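Local coordinates for putative uncharacterized protein PH0242 (Pyrococcus horikoshii, PDB 3VU1) that forms the C-terminal globular domain of AglB, an archaeal protein of the oligosaccharyltransferase family, at residues Trp13-Leu17 against Ser32-Gly37. Residues are numbered along the deposited sequence; the frame is centred on the assembly and turned at random.
Sequences WEQAL and SWWDYG
Trp13 and Tyr36 lie face against face in an offset stack, the five-membered ring of Trp13 and the phenol ring 4.5 Å apart between centroids with planes 22° from parallel. The two side chains run in opposite directions, so each methylene lies over the other's ring: Trp13 CB stands 3.5 Å from the Tyr36 ring centroid, and Tyr36 CB 3.6 Å from the centroid of the Trp13 six-membered ring, two reciprocal CH-pi contacts. With CG anti to the backbone N (chi1 -167°), the Tyr36 ring is carried out over the Trp13 indole. Trp34 adds a T-shaped pair, its edge directed at the indole of Trp13 with planes at 77° and CE3 3.8 Å from Trp13 NE1. Leu17 CD1 abuts the phenol edge, 3.8 Å from Tyr36 CE2, while at the hydroxyl a water bridges Tyr36 OH and Glu14 OE2. The far rim of the indole, at CH2, meets Ser32 OG, which is hydrogen-bonded to Ile88 O. Trp33 to Gly37 form the WWDYG signature of this family, and the aromatic cluster fastens that loop to the first turn of helix 13-23. Trp13 also packs edge-to-face with Tyr90 and touches Val245, joining the helix to the sheet containing strands 30-32, 86-90 and 245-250.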
ATOM      1  N   TRP A  13      10.294  16.124  -1.786  1.00 30.66           N
ATOM      2  CA  TRP A  13      10.204  15.485  -3.109  1.00 31.91           C
ATOM      3  C   TRP A  13      11.471  15.416  -3.890  1.00 31.65           C
ATOM      4  O   TRP A  13      11.728  14.425  -4.587  1.00 31.81           O
ATOM      5  CB  TRP A  13       9.112  16.151  -3.960  1.00 30.67           C
ATOM      6  CG  TRP A  13       7.753  15.628  -3.627  1.00 28.43           C
ATOM      7  CD1 TRP A  13       6.814  16.158  -2.736  1.00 28.48           C
ATOM      8  CD2 TRP A  13       7.147  14.413  -4.145  1.00 27.37           C
ATOM      9  NE1 TRP A  13       5.671  15.380  -2.694  1.00 27.97           N
ATOM     10  CE2 TRP A  13       5.818  14.304  -3.505  1.00 27.24           C
ATOM     11  CE3 TRP A  13       7.535  13.458  -5.053  1.00 26.73           C
ATOM     12  CZ2 TRP A  13       4.962  13.268  -3.783  1.00 27.27           C
ATOM     13  CZ3 TRP A  13       6.651  12.410  -5.334  1.00 27.56           C
ATOM     14  CH2 TRP A  13       5.403  12.319  -4.721  1.00 27.83           C
ATOM     15  N   GLU A  14      12.262  16.481  -3.825  1.00 34.10           N
ATOM     16  CA  GLU A  14      13.504  16.531  -4.594  1.00 35.87           C
ATOM     17  C   GLU A  14      14.456  15.478  -4.056  1.00 35.99           C
ATOM     18  O   GLU A  14      15.074  14.747  -4.845  1.00 34.34           O
ATOM     19  CB  GLU A  14      14.138  17.920  -4.565  1.00 37.57           C
ATOM     20  CG  GLU A  14      13.144  19.043  -4.829  1.00 39.07           C
ATOM     21  CD  GLU A  14      13.796  20.375  -5.141  1.00 42.86           C
ATOM     22  OE1 GLU A  14      14.932  20.673  -4.660  1.00 47.47           O
ATOM     23  OE2 GLU A  14      13.144  21.142  -5.872  1.00 43.61           O
ATOM     24  N   GLN A  15      14.528  15.375  -2.721  1.00 33.48           N
ATOM     25  CA  GLN A  15      15.367  14.389  -2.068  1.00 33.45           C
ATOM     26  C   GLN A  15      14.896  12.959  -2.311  1.00 35.45           C
ATOM     27  O   GLN A  15      15.705  12.034  -2.467  1.00 36.57           O
ATOM     28  CB  GLN A  15      15.440  14.649  -0.569  1.00 34.44           C
ATOM     29  CG  GLN A  15      16.213  15.891  -0.200  1.00 35.84           C
ATOM     30  CD  GLN A  15      15.438  17.178  -0.483  1.00 36.14           C
ATOM     31  OE1 GLN A  15      14.198  17.206  -0.510  1.00 35.17           O
ATOM     32  NE2 GLN A  15      16.171  18.244  -0.699  1.00 34.56           N
ATOM     33  N   ALA A  16      13.582  12.774  -2.325  1.00 35.70           N
ATOM     34  CA  ALA A  16      12.994  11.447  -2.497  1.00 33.56           C
ATOM     35  C   ALA A  16      13.251  10.910  -3.878  1.00 34.16           C
ATOM     36  O   ALA A  16      13.635   9.756  -4.021  1.00 39.42           O
ATOM     37  CB  ALA A  16      11.505  11.459  -2.181  1.00 30.54           C
ATOM     38  N   LEU A  17      13.056  11.728  -4.903  1.00 35.68           N
ATOM     39  CA  LEU A  17      13.316  11.248  -6.263  1.00 37.70           C
ATOM     40  C   LEU A  17      14.777  10.937  -6.461  1.00 37.32           C
ATOM     41  O   LEU A  17      15.104   9.963  -7.144  1.00 39.75           O
ATOM     42  CB  LEU A  17      12.853  12.233  -7.328  1.00 37.75           C
ATOM     43  CG  LEU A  17      11.351  12.441  -7.440  1.00 40.21           C
ATOM     44  CD1 LEU A  17      11.074  12.972  -8.838  1.00 42.04           C
ATOM     45  CD2 LEU A  17      10.574  11.159  -7.177  1.00 35.63           C
ATOM     46  N   SER A  32       2.149   7.464  -6.460  1.00 33.10           N
ATOM     47  CA  SER A  32       1.795   8.440  -5.459  1.00 32.94           C
ATOM     48  C   SER A  32       0.448   9.069  -5.749  1.00 31.48           C
ATOM     49  O   SER A  32      -0.083   8.897  -6.833  1.00 34.19           O
ATOM     50  CB  SER A  32       2.846   9.526  -5.362  1.00 34.32           C
ATOM     51  OG  SER A  32       2.662  10.165  -4.105  1.00 43.90           O
ATOM     52  N   TRP A  33      -0.129   9.766  -4.782  1.00 28.87           N
ATOM     53  CA  TRP A  33      -1.340  10.496  -5.093  1.00 29.67           C
ATOM     54  C   TRP A  33      -1.053  11.641  -6.057  1.00 31.33           C
ATOM     55  O   TRP A  33      -1.639  11.721  -7.140  1.00 31.95           O
ATOM     56  CB  TRP A  33      -2.052  11.003  -3.846  1.00 27.90           C
ATOM     57  CG  TRP A  33      -3.336  11.620  -4.246  1.00 27.86           C
ATOM     58  CD1 TRP A  33      -3.642  12.966  -4.308  1.00 28.10           C
ATOM     59  CD2 TRP A  33      -4.534  10.931  -4.756  1.00 28.97           C
ATOM     60  NE1 TRP A  33      -4.923  13.160  -4.762  1.00 28.78           N
ATOM     61  CE2 TRP A  33      -5.518  11.995  -5.054  1.00 28.41           C
ATOM     62  CE3 TRP A  33      -4.884   9.604  -4.975  1.00 26.65           C
ATOM     63  CZ2 TRP A  33      -6.785  11.714  -5.560  1.00 27.55           C
ATOM     64  CZ3 TRP A  33      -6.172   9.333  -5.466  1.00 29.15           C
ATOM     65  CH2 TRP A  33      -7.099  10.365  -5.764  1.00 28.58           C
ATOM     66  N   TRP A  34      -0.128  12.518  -5.679  1.00 30.77           N
ATOM     67  CA  TRP A  34       0.222  13.690  -6.470  1.00 31.14           C
ATOM     68  C   TRP A  34       1.119  13.321  -7.603  1.00 29.56           C
ATOM     69  O   TRP A  34       1.870  12.360  -7.506  1.00 31.52           O
ATOM     70  CB  TRP A  34       0.918  14.704  -5.581  1.00 32.11           C
ATOM     71  CG  TRP A  34       1.012  16.112  -6.108  1.00 33.82           C
ATOM     72  CD1 TRP A  34       0.115  16.788  -6.946  1.00 32.42           C
ATOM     73  CD2 TRP A  34       2.049  17.103  -5.784  1.00 33.85           C
ATOM     74  NE1 TRP A  34       0.539  18.081  -7.163  1.00 30.84           N
ATOM     75  CE2 TRP A  34       1.681  18.335  -6.499  1.00 31.88           C
ATOM     76  CE3 TRP A  34       3.201  17.099  -4.991  1.00 33.78           C
ATOM     77  CZ2 TRP A  34       2.448  19.494  -6.414  1.00 31.97           C
ATOM     78  CZ3 TRP A  34       3.975  18.271  -4.930  1.00 33.00           C
ATOM     79  CH2 TRP A  34       3.599  19.442  -5.627  1.00 31.89           C
ATOM     80  N   ASP A  35       1.050  14.109  -8.675  1.00 28.56           N
ATOM     81  CA  ASP A  35       1.796  13.860  -9.892  1.00 27.64           C
ATOM     82  C   ASP A  35       3.185  14.520  -9.980  1.00 28.51           C
ATOM     83  O   ASP A  35       3.737  14.689 -11.075  1.00 28.48           O
ATOM     84  CB  ASP A  35       0.936  14.124 -11.126  1.00 27.71           C
ATOM     85  CG  ASP A  35       0.601  15.597 -11.345  1.00 30.98           C
ATOM     86  OD1 ASP A  35       0.242  15.890 -12.504  1.00 31.87           O
ATOM     87  OD2 ASP A  35       0.653  16.448 -10.418  1.00 30.90           O
ATOM     88  N   TYR A  36       3.778  14.826  -8.826  1.00 27.78           N
ATOM     89  CA  TYR A  36       5.166  15.290  -8.805  1.00 28.69           C
ATOM     90  C   TYR A  36       6.072  14.419  -9.663  1.00 29.62           C
ATOM     91  O   TYR A  36       6.157  13.229  -9.468  1.00 33.02           O
ATOM     92  CB  TYR A  36       5.717  15.347  -7.391  1.00 27.66           C
ATOM     93  CG  TYR A  36       7.011  16.098  -7.310  1.00 31.09           C
ATOM     94  CD1 TYR A  36       7.056  17.425  -6.848  1.00 31.11           C
ATOM     95  CD2 TYR A  36       8.210  15.490  -7.698  1.00 33.57           C
ATOM     96  CE1 TYR A  36       8.260  18.116  -6.785  1.00 31.91           C
ATOM     97  CE2 TYR A  36       9.414  16.170  -7.631  1.00 32.70           C
ATOM     98  CZ  TYR A  36       9.434  17.477  -7.182  1.00 33.16           C
ATOM     99  OH  TYR A  36      10.653  18.119  -7.133  1.00 36.81           O
ATOM    100  N   GLY A  37       6.747  15.018 -10.623  1.00 30.55           N
ATOM    101  CA  GLY A  37       7.670  14.286 -11.444  1.00 29.55           C
ATOM    102  C   GLY A  37       7.127  14.010 -12.819  1.00 31.86           C
ATOM    103  O   GLY A  37       7.750  13.282 -13.579  1.00 36.33           O
TER
HETATM  104  O   HOH W   1      10.489  20.790  -6.068  1.00 30.95           O